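Local coordinates for malonyl CoA-acyl carrier protein transacylase (Staphylococcus aureus, PDB 3IM9), which catalyses transfer of the malonyl group from malonyl-CoA to holo-acyl carrier protein, supplying malonyl-ACP for bacterial fatty acid biosynthesis, at residues 39-44 against 78-83; 128-133 against 211-216; 90-95 against 268-273; 236-241 against 250-255. All coordinates share one frame; numbering follows the deposited sequence.

Contact 1. Residues 39-44 against 78-83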
loop_
_atom_site.group_PDB
_atom_site.type_symbol
_atom_site.label_atom_id
_atom_site.label_comp_id
_atom_site.label_asym_id
_atom_site.label_seq_id
_atom_site.Cartn_x
_atom_site.Cartn_y
_atom_site.Cartn_z
ATOM N N GLU A 39 19.758 -6.037 9.971
ATOM C CA GLU A 39 20.397 -5.895 8.659
ATOM C C GLU A 39 19.586 -4.999 7.671
ATOM O O GLU A 39 20.170 -4.148 6.985
ATOM C CB GLU A 39 20.569 -7.275 8.086
ATOM C CG GLU A 39 21.235 -7.246 6.722
ATOM C CD GLU A 39 21.599 -8.654 6.207
ATOM O OE1 GLU A 39 21.096 -9.726 6.753
ATOM O OE2 GLU A 39 22.399 -8.645 5.224
ATOM N N ILE A 40 18.263 -5.193 7.695
ATOM C CA ILE A 40 17.402 -4.390 6.851
ATOM C C ILE A 40 17.399 -2.954 7.340
ATOM O O ILE A 40 17.564 -1.997 6.565
ATOM C CB ILE A 40 15.976 -4.946 6.810
ATOM C CG1 ILE A 40 15.884 -6.347 6.142
ATOM C CG2 ILE A 40 15.013 -3.977 6.078
ATOM C CD1 ILE A 40 16.380 -6.368 4.682
ATOM N N LEU A 41 17.209 -2.772 8.662
ATOM C CA LEU A 41 17.147 -1.382 9.172
ATOM C C LEU A 41 18.441 -0.626 8.918
ATOM O O LEU A 41 18.421 0.534 8.569
ATOM C CB LEU A 41 16.810 -1.484 10.700
ATOM C CG LEU A 41 15.394 -1.951 10.899
ATOM C CD1 LEU A 41 15.232 -2.517 12.319
ATOM C CD2 LEU A 41 14.366 -0.752 10.825
ATOM N N THR A 42 19.588 -1.284 9.105
ATOM C CA THR A 42 20.882 -0.648 8.868
ATOM C C THR A 42 21.116 -0.465 7.376
ATOM O O THR A 42 21.678 0.577 7.002
ATOM C CB THR A 42 22.008 -1.553 9.402
ATOM O OG1 THR A 42 21.916 -1.619 10.838
ATOM C CG2 THR A 42 23.360 -1.025 9.043
ATOM N N SER A 43 20.552 -1.345 6.545
ATOM C CA SER A 43 20.679 -1.096 5.084
ATOM C C SER A 43 19.997 0.189 4.699
ATOM O O SER A 43 20.517 0.988 3.963
ATOM C CB SER A 43 20.122 -2.261 4.297
ATOM O OG SER A 43 20.219 -2.058 2.885
ATOM N N ALA A 44 18.783 0.372 5.221
ATOM C CA ALA A 44 18.005 1.589 4.912
ATOM C C ALA A 44 18.779 2.813 5.434
ATOM O O ALA A 44 18.901 3.845 4.763
ATOM C CB ALA A 44 16.639 1.497 5.614
ATOM N N SER A 78 8.244 -3.231 7.140
ATOM C CA SER A 78 7.689 -4.475 6.658
ATOM C C SER A 78 8.795 -5.446 6.221
ATOM O O SER A 78 8.701 -6.653 6.493
ATOM C CB SER A 78 6.728 -4.233 5.476
ATOM O OG SER A 78 5.497 -3.669 5.960
ATOM N N SER A 79 9.834 -4.902 5.565
ATOM C CA SER A 79 10.908 -5.814 5.071
ATOM C C SER A 79 11.720 -6.324 6.257
ATOM O O SER A 79 12.286 -7.444 6.177
ATOM C CB SER A 79 11.808 -5.042 4.122
ATOM O OG SER A 79 11.065 -4.718 2.898
ATOM N N ALA A 80 11.885 -5.527 7.298
ATOM C CA ALA A 80 12.684 -5.952 8.469
ATOM C C ALA A 80 11.950 -7.069 9.172
ATOM O O ALA A 80 12.539 -8.085 9.565
ATOM C CB ALA A 80 12.906 -4.755 9.434
ATOM N N LEU A 81 10.632 -6.922 9.326
ATOM C CA LEU A 81 9.810 -8.001 9.889
ATOM C C LEU A 81 9.902 -9.217 9.038
ATOM O O LEU A 81 10.023 -10.365 9.547
ATOM C CB LEU A 81 8.347 -7.607 10.094
ATOM C CG LEU A 81 8.066 -6.543 11.121
ATOM C CD1 LEU A 81 6.651 -6.011 10.983
ATOM C CD2 LEU A 81 8.200 -7.086 12.540
ATOM N N LEU A 82 9.733 -9.059 7.733
ATOM C CA LEU A 82 9.773 -10.182 6.802
ATOM C C LEU A 82 11.102 -10.944 6.933
ATOM O O LEU A 82 11.056 -12.168 6.967
ATOM C CB LEU A 82 9.488 -9.612 5.364
ATOM C CG LEU A 82 9.400 -10.708 4.305
ATOM C CD1 LEU A 82 8.116 -11.424 4.485
ATOM C CD2 LEU A 82 9.382 -9.956 3.044
ATOM N N ALA A 83 12.231 -10.235 7.064
ATOM C CA ALA A 83 13.592 -10.876 7.066
ATOM C C ALA A 83 13.662 -11.715 8.378
ATOM O O ALA A 83 14.377 -12.711 8.381
ATOM C CB ALA A 83 14.617 -9.813 7.014
#
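Ile40 is the main bump of this helix pair, and the hollow that takes it is lined by Ser79, Ala80 and Ala83. Its two branches divide the hollow. CG2, anti to the backbone N, sits over the start of Ala80, 3.7 Å from Ala80 N, and also meets the CB of Ser79. CG1 lies anti to the carbonyl carbon (chi1 -65°) and rests against both Ser79 O and the methyl of Ala83, with Ile40 CG1 3.8 Å from Ala83 CB. The small Ala80 side chain is in turn a bump for the other helix: Ala80 CB lodges between the isoleucine and Leu41, whose CG is 4.0 Å from it. The segments run roughly antiparallel, their directions 149° apart, and helices 35-47 and 67-84 thus pack together in the helical part of this acyltransferase fold, the second of them leading on to edge strand 92-95 of the parallel sheet. Axes 8.8 Å apart and a CA-CA distance of 5.2 Å between Ile40 and Ala80 give the evidence for close packing at the alanine. Phe112 of helix 112-128 touches both Ile40 and Ser79, while the hydroxyl of Ser79 turns to Leu75 O in its own helix.

Contact 2. Residues 128-133 against 211-216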
loop_
_atom_site.group_PDB
_atom_site.type_symbol
_atom_site.label_atom_id
_atom_site.label_comp_id
_atom_site.label_asym_id
_atom_site.label_seq_id
_atom_site.Cartn_x
_atom_site.Cartn_y
_atom_site.Cartn_z
ATOM N N GLN A 128 6.023 16.259 -4.630
ATOM C CA GLN A 128 6.317 17.458 -5.446
ATOM C C GLN A 128 5.473 17.594 -6.666
ATOM O O GLN A 128 5.656 18.580 -7.420
ATOM C CB GLN A 128 7.798 17.433 -5.866
ATOM C CG GLN A 128 8.776 17.411 -4.603
ATOM C CD GLN A 128 10.239 17.108 -4.987
ATOM O OE1 GLN A 128 10.677 17.402 -6.097
ATOM N NE2 GLN A 128 10.989 16.507 -4.070
ATOM N N ALA A 129 4.510 16.704 -6.890
ATOM C CA ALA A 129 3.827 16.671 -8.175
ATOM C C ALA A 129 3.026 17.978 -8.382
ATOM O O ALA A 129 3.017 18.558 -9.520
ATOM C CB ALA A 129 2.954 15.441 -8.304
ATOM N N PHE A 130 2.342 18.445 -7.352
ATOM C CA PHE A 130 1.488 19.653 -7.463
ATOM C C PHE A 130 1.756 20.559 -6.276
ATOM O O PHE A 130 2.017 20.098 -5.191
ATOM C CB PHE A 130 -0.005 19.280 -7.499
ATOM C CG PHE A 130 -0.389 18.531 -8.716
ATOM C CD1 PHE A 130 -0.324 17.124 -8.723
ATOM C CD2 PHE A 130 -0.741 19.185 -9.890
ATOM C CE1 PHE A 130 -0.650 16.403 -9.856
ATOM C CE2 PHE A 130 -1.056 18.473 -11.056
ATOM C CZ PHE A 130 -1.033 17.050 -11.032
ATOM N N PRO A 131 1.672 21.888 -6.498
ATOM C CA PRO A 131 1.774 22.788 -5.389
ATOM C C PRO A 131 0.686 22.586 -4.346
ATOM O O PRO A 131 -0.415 22.066 -4.690
ATOM C CB PRO A 131 1.606 24.159 -6.074
ATOM C CG PRO A 131 1.675 23.925 -7.589
ATOM C CD PRO A 131 1.308 22.487 -7.784
ATOM N N THR A 132 0.949 23.003 -3.117
ATOM C CA THR A 132 -0.007 22.890 -2.003
ATOM C C THR A 132 -1.341 23.502 -2.438
ATOM O O THR A 132 -1.403 24.622 -3.026
ATOM C CB THR A 132 0.460 23.673 -0.726
ATOM O OG1 THR A 132 1.733 23.154 -0.334
ATOM C CG2 THR A 132 -0.464 23.383 0.430
ATOM N N GLY A 133 -2.431 22.756 -2.184
ATOM C CA GLY A 133 -3.685 23.327 -2.406
ATOM C C GLY A 133 -4.346 22.930 -3.730
ATOM O O GLY A 133 -5.541 23.233 -3.929
ATOM N N MET A 211 -1.977 12.186 -11.654
ATOM C CA MET A 211 -0.604 11.792 -11.336
ATOM C C MET A 211 0.181 11.352 -12.590
ATOM O O MET A 211 1.355 11.021 -12.484
ATOM C CB MET A 211 -0.621 10.679 -10.299
ATOM C CG MET A 211 -1.262 11.144 -8.924
ATOM S SD MET A 211 -0.492 12.651 -8.270
ATOM C CE MET A 211 1.250 12.054 -7.930
ATOM N N LYS A 212 -0.476 11.384 -13.767
ATOM C CA LYS A 212 0.340 11.148 -14.993
ATOM C C LYS A 212 1.485 12.120 -15.113
ATOM O O LYS A 212 2.501 11.816 -15.789
ATOM C CB LYS A 212 -0.579 11.232 -16.206
ATOM C CG LYS A 212 -1.384 9.986 -16.284
ATOM C CD LYS A 212 -2.479 10.137 -17.380
ATOM C CE LYS A 212 -3.503 8.938 -17.410
ATOM N NZ LYS A 212 -4.597 9.080 -18.474
ATOM N N VAL A 213 1.444 13.265 -14.431
ATOM C CA VAL A 213 2.527 14.272 -14.491
ATOM C C VAL A 213 3.870 13.719 -14.029
ATOM O O VAL A 213 4.910 14.329 -14.393
ATOM C CB VAL A 213 2.218 15.611 -13.743
ATOM C CG1 VAL A 213 1.049 16.311 -14.413
ATOM C CG2 VAL A 213 2.039 15.381 -12.247
ATOM N N ILE A 214 3.877 12.644 -13.223
ATOM C CA ILE A 214 5.168 12.112 -12.727
ATOM C C ILE A 214 5.551 10.781 -13.373
ATOM O O ILE A 214 6.583 10.211 -13.020
ATOM C CB ILE A 214 5.176 11.936 -11.176
ATOM C CG1 ILE A 214 4.141 10.914 -10.701
ATOM C CG2 ILE A 214 5.065 13.338 -10.486
ATOM C CD1 ILE A 214 4.405 10.437 -9.203
ATOM N N GLU A 215 4.752 10.328 -14.323
ATOM C CA GLU A 215 4.994 9.027 -15.010
ATOM C C GLU A 215 6.388 9.008 -15.633
ATOM O O GLU A 215 7.161 8.038 -15.441
ATOM C CB GLU A 215 3.919 8.797 -16.123
ATOM C CG GLU A 215 4.236 7.636 -17.016
ATOM C CD GLU A 215 3.082 7.323 -17.969
ATOM O OE1 GLU A 215 3.055 6.194 -18.473
ATOM O OE2 GLU A 215 2.222 8.214 -18.194
ATOM N N GLU A 216 6.736 10.041 -16.383
ATOM C CA GLU A 216 8.025 9.947 -17.084
ATOM C C GLU A 216 9.212 9.937 -16.134
ATOM O O GLU A 216 10.151 9.133 -16.374
ATOM C CB GLU A 216 8.219 11.115 -18.086
ATOM C CG GLU A 216 7.398 11.057 -19.336
ATOM C CD GLU A 216 7.284 12.479 -19.916
ATOM O OE1 GLU A 216 8.340 13.053 -20.349
ATOM O OE2 GLU A 216 6.146 13.040 -19.843
#
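Met211 O accepts a hydrogen bond from Ile214 N at 3.1 Å in the turn before helix 215-222; the side chains of both residues meet Ala129. The Met211 chain is bent at chi2 (-53°) and again at chi3 (-65°), so although its CB points away from the other segment, its methyl returns to it, with Met211 CE 3.8 Å from Ala129 CB. Ile214 CG2 meets the same alanine methyl at 3.7 Å, and Val213 CG2 completes the group around Ala129 CB. Phe130 makes the second half of the contact. Met211 SD lies beside the ring edge, 4.1 Å from Phe130 CE1 and 5.4 Å from the ring centroid, almost in the ring plane (86° off the normal), which defines a Met-aromatic contact. Val213 CG2 approaches CE1 and CZ of Phe130 obliquely, about equally near to each. The loop between helix 112-128 and strand 135-141 is thereby joined to the turn that follows the probable active-site histidine, His207, whose side chain is about 6 Å from that of Met211. Methyl groups, a thioether and a ring edge carry the contact across the segments, implying that it rests on dispersion and shape, with a sulfur-to-ring-edge approach among its apolar contacts.

Contact 3. Residues 90-95 against 268-273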
loop_
_atom_site.group_PDB
_atom_site.type_symbol
_atom_site.label_atom_id
_atom_site.label_comp_id
_atom_site.label_asym_id
_atom_site.label_seq_id
_atom_site.Cartn_x
_atom_site.Cartn_y
_atom_site.Cartn_z
ATOM N N PRO A 90 4.524 -18.092 1.608
ATOM C CA PRO A 90 3.351 -17.587 0.927
ATOM C C PRO A 90 3.103 -18.216 -0.426
ATOM O O PRO A 90 4.060 -18.530 -1.125
ATOM C CB PRO A 90 3.698 -16.069 0.758
ATOM C CG PRO A 90 5.191 -16.011 0.674
ATOM C CD PRO A 90 5.615 -17.097 1.665
ATOM N N ASP A 91 1.834 -18.338 -0.758
ATOM C CA ASP A 91 1.406 -18.695 -2.106
ATOM C C ASP A 91 1.242 -17.461 -3.018
ATOM O O ASP A 91 1.489 -17.527 -4.241
ATOM C CB ASP A 91 0.130 -19.458 -1.985
ATOM C CG ASP A 91 0.294 -20.720 -1.125
ATOM O OD1 ASP A 91 1.093 -21.592 -1.622
ATOM O OD2 ASP A 91 -0.396 -20.853 -0.106
ATOM N N PHE A 92 0.962 -16.287 -2.384
ATOM C CA PHE A 92 0.749 -15.054 -3.161
ATOM C C PHE A 92 1.054 -13.897 -2.194
ATOM O O PHE A 92 1.216 -14.056 -0.974
ATOM C CB PHE A 92 -0.758 -14.864 -3.484
ATOM C CG PHE A 92 -1.361 -15.995 -4.362
ATOM C CD1 PHE A 92 -2.010 -17.020 -3.694
ATOM C CD2 PHE A 92 -1.229 -15.982 -5.741
ATOM C CE1 PHE A 92 -2.560 -18.118 -4.432
ATOM C CE2 PHE A 92 -1.801 -17.045 -6.491
ATOM C CZ PHE A 92 -2.452 -18.082 -5.789
ATOM N N THR A 93 1.079 -12.703 -2.796
ATOM C CA THR A 93 1.245 -11.491 -1.961
ATOM C C THR A 93 0.536 -10.351 -2.658
ATOM O O THR A 93 0.295 -10.346 -3.881
ATOM C CB THR A 93 2.754 -11.194 -1.796
ATOM O OG1 THR A 93 2.912 -10.055 -0.929
ATOM C CG2 THR A 93 3.457 -10.901 -3.071
ATOM N N MET A 94 0.227 -9.333 -1.841
ATOM C CA MET A 94 -0.260 -8.022 -2.356
ATOM C C MET A 94 0.009 -6.986 -1.305
ATOM O O MET A 94 0.269 -7.306 -0.154
ATOM C CB MET A 94 -1.787 -8.023 -2.697
ATOM C CG MET A 94 -2.679 -8.224 -1.505
ATOM S SD MET A 94 -4.398 -7.927 -1.836
ATOM C CE MET A 94 -5.026 -8.581 -0.311
ATOM N N GLY A 95 0.034 -5.738 -1.728
ATOM C CA GLY A 95 0.237 -4.629 -0.717
ATOM C C GLY A 95 -0.475 -3.390 -1.211
ATOM O O GLY A 95 -0.680 -3.202 -2.433
ATOM N N GLU A 268 -10.614 -10.285 -3.392
ATOM C CA GLU A 268 -11.598 -11.283 -3.925
ATOM C C GLU A 268 -10.887 -12.269 -4.854
ATOM O O GLU A 268 -11.159 -13.502 -4.784
ATOM C CB GLU A 268 -12.724 -10.570 -4.602
ATOM C CG GLU A 268 -13.581 -9.873 -3.506
ATOM C CD GLU A 268 -14.808 -9.170 -4.048
ATOM O OE1 GLU A 268 -14.753 -8.782 -5.231
ATOM O OE2 GLU A 268 -15.726 -8.958 -3.179
ATOM N N TRP A 269 -9.926 -11.816 -5.641
ATOM C CA TRP A 269 -9.231 -12.686 -6.602
ATOM C C TRP A 269 -8.447 -13.690 -5.809
ATOM O O TRP A 269 -8.412 -14.881 -6.152
ATOM C CB TRP A 269 -8.338 -11.859 -7.478
ATOM C CG TRP A 269 -7.686 -12.672 -8.576
ATOM C CD1 TRP A 269 -8.172 -12.850 -9.876
ATOM C CD2 TRP A 269 -6.409 -13.330 -8.533
ATOM N NE1 TRP A 269 -7.261 -13.579 -10.627
ATOM C CE2 TRP A 269 -6.182 -13.910 -9.830
ATOM C CE3 TRP A 269 -5.444 -13.543 -7.494
ATOM C CZ2 TRP A 269 -5.009 -14.647 -10.118
ATOM C CZ3 TRP A 269 -4.279 -14.245 -7.785
ATOM C CH2 TRP A 269 -4.084 -14.795 -9.092
ATOM N N LEU A 270 -7.868 -13.272 -4.682
ATOM C CA LEU A 270 -7.049 -14.166 -3.942
ATOM C C LEU A 270 -7.898 -15.177 -3.270
ATOM O O LEU A 270 -7.542 -16.396 -3.292
ATOM C CB LEU A 270 -6.273 -13.349 -2.837
ATOM C CG LEU A 270 -5.046 -12.746 -3.494
ATOM C CD1 LEU A 270 -4.407 -11.705 -2.491
ATOM C CD2 LEU A 270 -3.981 -13.756 -3.872
ATOM N N ILE A 271 -9.041 -14.767 -2.751
ATOM C CA ILE A 271 -9.960 -15.739 -2.088
ATOM C C ILE A 271 -10.498 -16.741 -3.160
ATOM O O ILE A 271 -10.549 -17.971 -2.871
ATOM C CB ILE A 271 -11.079 -14.992 -1.416
ATOM C CG1 ILE A 271 -10.473 -14.140 -0.252
ATOM C CG2 ILE A 271 -12.141 -15.990 -0.871
ATOM C CD1 ILE A 271 -11.493 -13.238 0.421
ATOM N N ASP A 272 -10.742 -16.276 -4.357
ATOM C CA ASP A 272 -11.173 -17.171 -5.417
ATOM C C ASP A 272 -10.073 -18.153 -5.880
ATOM O O ASP A 272 -10.381 -19.116 -6.536
ATOM C CB ASP A 272 -11.636 -16.341 -6.580
ATOM C CG ASP A 272 -12.953 -15.637 -6.332
ATOM O OD1 ASP A 272 -13.629 -15.861 -5.342
ATOM O OD2 ASP A 272 -13.271 -14.823 -7.184
ATOM N N GLN A 273 -8.828 -17.923 -5.522
ATOM C CA GLN A 273 -7.807 -18.926 -5.794
ATOM C C GLN A 273 -7.573 -19.868 -4.638
ATOM O O GLN A 273 -6.624 -20.750 -4.689
ATOM C CB GLN A 273 -6.461 -18.305 -6.069
ATOM C CG GLN A 273 -6.429 -17.235 -7.144
ATOM C CD GLN A 273 -7.380 -17.445 -8.332
ATOM O OE1 GLN A 273 -8.217 -16.559 -8.682
ATOM N NE2 GLN A 273 -7.234 -18.566 -8.980
#
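Phe92 and Met94 point from strand 92-95 toward Leu270 of helix 263-272, an alpha/beta layer in which segment 268-272 runs nearly antiparallel (169°) to an edge strand of the parallel sheet, segment axes 10.4 Å apart. The strand ends at Gly95, the first residue of a GxSxG pattern consistent with a nucleophile elbow around the probable catalytic Ser97. Apolar contacts of Leu270 form the centre. Leu270 forks between the two strand side chains: CD2 comes within 3.4 Å of Phe92 CB, a tight approach, and lies nearly as close to the ring carbon CG, whereas Leu270 CD1 rests 3.8 Å from Met94 SD. Met94 CG stands between the backbone N and carbonyl carbon (chi1 65°), and beyond it the extended chain passes Leu270 CD1 with CG, SD and CE all in touch. Val235 and Phe278 also pack on both Met94 and Leu270. Aromatic contact lies beside this centre: the Trp269 six-membered ring presents its edge to the face of Phe92 in an offset edge-to-face pair, the planes at 88° and the centroids 5.8 Å apart. Phe92 CE2 is 4.0 Å from Trp269 CZ3. At the far tip of the phenylalanine ring, Phe92 CZ meets Gln273 CB at 4.0 Å.

Contact 4. Residues 236-241 against 250-255. With CA (calcium ion), chain B.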
loop_
_atom_site.group_PDB
_atom_site.type_symbol
_atom_site.label_atom_id
_atom_site.label_comp_id
_atom_site.label_asym_id
_atom_site.label_seq_id
_atom_site.Cartn_x
_atom_site.Cartn_y
_atom_site.Cartn_z
ATOM N N GLN A 236 -1.500 -7.308 -8.325
ATOM C CA GLN A 236 -1.183 -5.887 -8.493
ATOM C C GLN A 236 -2.403 -5.001 -8.312
ATOM O O GLN A 236 -3.559 -5.362 -8.652
ATOM C CB GLN A 236 -0.490 -5.597 -9.826
ATOM C CG GLN A 236 0.833 -6.359 -9.832
ATOM C CD GLN A 236 1.807 -5.766 -10.872
ATOM O OE1 GLN A 236 1.814 -6.190 -12.062
ATOM N NE2 GLN A 236 2.625 -4.811 -10.470
ATOM N N ASN A 237 -2.148 -3.795 -7.740
ATOM C CA ASN A 237 -3.222 -2.874 -7.462
ATOM C C ASN A 237 -3.971 -2.402 -8.713
ATOM O O ASN A 237 -5.153 -2.065 -8.610
ATOM C CB ASN A 237 -2.635 -1.610 -6.769
ATOM C CG ASN A 237 -2.238 -1.800 -5.331
ATOM O OD1 ASN A 237 -2.527 -2.829 -4.643
ATOM N ND2 ASN A 237 -1.537 -0.799 -4.867
ATOM N N VAL A 238 -3.257 -2.291 -9.843
ATOM C CA VAL A 238 -3.856 -1.659 -11.082
ATOM C C VAL A 238 -4.943 -2.583 -11.613
ATOM O O VAL A 238 -5.983 -2.117 -12.032
ATOM C CB VAL A 238 -2.787 -1.362 -12.162
ATOM C CG1 VAL A 238 -1.879 -0.336 -11.744
ATOM C CG2 VAL A 238 -1.928 -2.508 -12.529
ATOM N N ASN A 239 -4.689 -3.913 -11.597
ATOM C CA ASN A 239 -5.600 -4.862 -12.331
ATOM C C ASN A 239 -6.148 -5.978 -11.508
ATOM O O ASN A 239 -6.985 -6.749 -11.990
ATOM C CB ASN A 239 -4.810 -5.438 -13.583
ATOM C CG ASN A 239 -3.618 -6.345 -13.174
ATOM O OD1 ASN A 239 -3.229 -6.398 -11.998
ATOM N ND2 ASN A 239 -3.047 -7.136 -14.150
ATOM N N ALA A 240 -5.744 -6.047 -10.222
ATOM C CA ALA A 240 -6.315 -7.043 -9.280
ATOM C C ALA A 240 -6.115 -8.459 -9.771
ATOM O O ALA A 240 -7.021 -9.285 -9.523
ATOM C CB ALA A 240 -7.825 -6.750 -8.955
ATOM N N GLN A 241 -4.985 -8.752 -10.375
ATOM C CA GLN A 241 -4.718 -10.158 -10.722
ATOM C C GLN A 241 -3.270 -10.477 -10.418
ATOM O O GLN A 241 -2.412 -9.563 -10.398
ATOM C CB GLN A 241 -5.004 -10.418 -12.217
ATOM C CG GLN A 241 -6.438 -10.180 -12.644
ATOM C CD GLN A 241 -6.602 -10.368 -14.163
ATOM O OE1 GLN A 241 -7.728 -10.389 -14.676
ATOM N NE2 GLN A 241 -5.501 -10.476 -14.870
ATOM N N LYS A 250 6.702 -4.328 -13.747
ATOM C CA LYS A 250 7.337 -3.007 -13.791
ATOM C C LYS A 250 6.388 -1.997 -14.476
ATOM O O LYS A 250 6.147 -0.862 -13.996
ATOM C CB LYS A 250 8.692 -3.104 -14.512
ATOM C CG LYS A 250 9.444 -1.748 -14.659
ATOM C CD LYS A 250 10.852 -1.963 -15.366
ATOM C CE LYS A 250 11.550 -0.606 -15.630
ATOM N NZ LYS A 250 12.682 -0.733 -16.615
ATOM N N SER A 251 5.786 -2.388 -15.600
ATOM C CA SER A 251 4.889 -1.475 -16.305
ATOM C C SER A 251 3.684 -1.134 -15.414
ATOM O O SER A 251 3.225 0.021 -15.343
ATOM C CB SER A 251 4.329 -2.234 -17.539
ATOM O OG SER A 251 3.403 -1.396 -18.178
ATOM N N ASN A 252 3.220 -2.111 -14.655
ATOM C CA ASN A 252 2.077 -1.894 -13.744
ATOM C C ASN A 252 2.453 -1.049 -12.529
ATOM O O ASN A 252 1.528 -0.444 -11.955
ATOM C CB ASN A 252 1.533 -3.249 -13.315
ATOM C CG ASN A 252 0.621 -3.842 -14.398
ATOM O OD1 ASN A 252 0.135 -3.112 -15.281
ATOM N ND2 ASN A 252 0.377 -5.108 -14.312
ATOM N N MET A 253 3.733 -0.959 -12.197
ATOM C CA MET A 253 4.079 -0.036 -11.130
ATOM C C MET A 253 4.017 1.389 -11.618
ATOM O O MET A 253 3.763 2.315 -10.758
ATOM C CB MET A 253 5.543 -0.310 -10.649
ATOM C CG MET A 253 5.697 -1.763 -9.961
ATOM S SD MET A 253 4.314 -2.379 -9.035
ATOM C CE MET A 253 4.206 -1.163 -7.633
ATOM N N VAL A 254 4.361 1.646 -12.897
ATOM C CA VAL A 254 4.189 2.989 -13.362
ATOM C C VAL A 254 2.644 3.322 -13.470
ATOM O O VAL A 254 2.203 4.409 -12.991
ATOM C CB VAL A 254 4.847 3.167 -14.783
ATOM C CG1 VAL A 254 4.677 4.614 -15.189
ATOM C CG2 VAL A 254 6.324 2.810 -14.621
ATOM N N LYS A 255 1.859 2.379 -13.996
ATOM C CA LYS A 255 0.368 2.642 -14.111
ATOM C C LYS A 255 -0.268 2.824 -12.739
ATOM O O LYS A 255 -1.213 3.570 -12.599
ATOM C CB LYS A 255 -0.339 1.486 -14.792
ATOM C CG LYS A 255 0.179 1.311 -16.214
ATOM C CD LYS A 255 -0.589 0.183 -16.906
ATOM C CE LYS A 255 -0.103 0.166 -18.409
ATOM N NZ LYS A 255 -0.807 -0.932 -19.188
HETATM CA CA CA B . 4.063 2.834 -8.169
HETATM O O HOH W 1 -0.086 -2.140 -9.717
#
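Gln236 opens the contact by accepting a hydrogen bond from Asn252, whose ND2 lies 2.9 Å from Gln236 OE1 with an N-H...O angle of 163°. The acceptor sits in the amide plane of Asn252, but the donor stands well above the carbonyl plane of Gln236, 52° out of it. In the glutamine, chi2 (-160°) carries CD out, anti to CA, to 3.5 Å from Asn252 CB. The amide nitrogen is held separately: Gln236 NE2 is hydrogen-bonded to Glu100 OE2, and it lies 3.3 Å from Met253 SD. Val238 comes next and straddles the backbone and side chain of Asn252, its CG2 3.4 Å from the amide carbon CG of Asn252 and its CG1 also reaching Asn252 O and Lys255. One water links the same two residues, accepting from Val238 N at 3.2 Å and donating to Asn252 O at 3.2 Å. Asn239 ND2 comes only to 4.0 Å from Asn252 ND2; its hydrogen bond goes to Glu243 OE2. Behind Asn252, Met253 O binds the calcium ion at 2.7 Å, a site shared with Tyr101 OH and Gln256 OE1. The loop joining strands 234-235 and 242-243 thus rests on helix 246-256, which packs in turn on helix 99-106 through Met253 and on helix 215-222 through Val254, while Ala240 touches helix 263-272.

From the N terminus, contact 1 closes first, bringing helix 67-84 back to helix 35-47. The chain then enters strand 92-95, opening contact 3, which closes only at 268-273. Within that long span, contact 2 joins 128-133 to 211-216, and contact 4 follows as a short closure from 236-241 to 250-255; these two are in series, and no pair of contacts crosses. Contact 4 touches contacts 2 and 3: calcium-binding helix 246-256 thereby meets helix 215-222, while loop 236-241 meets helix 263-272, whereas contact 1 stands apart.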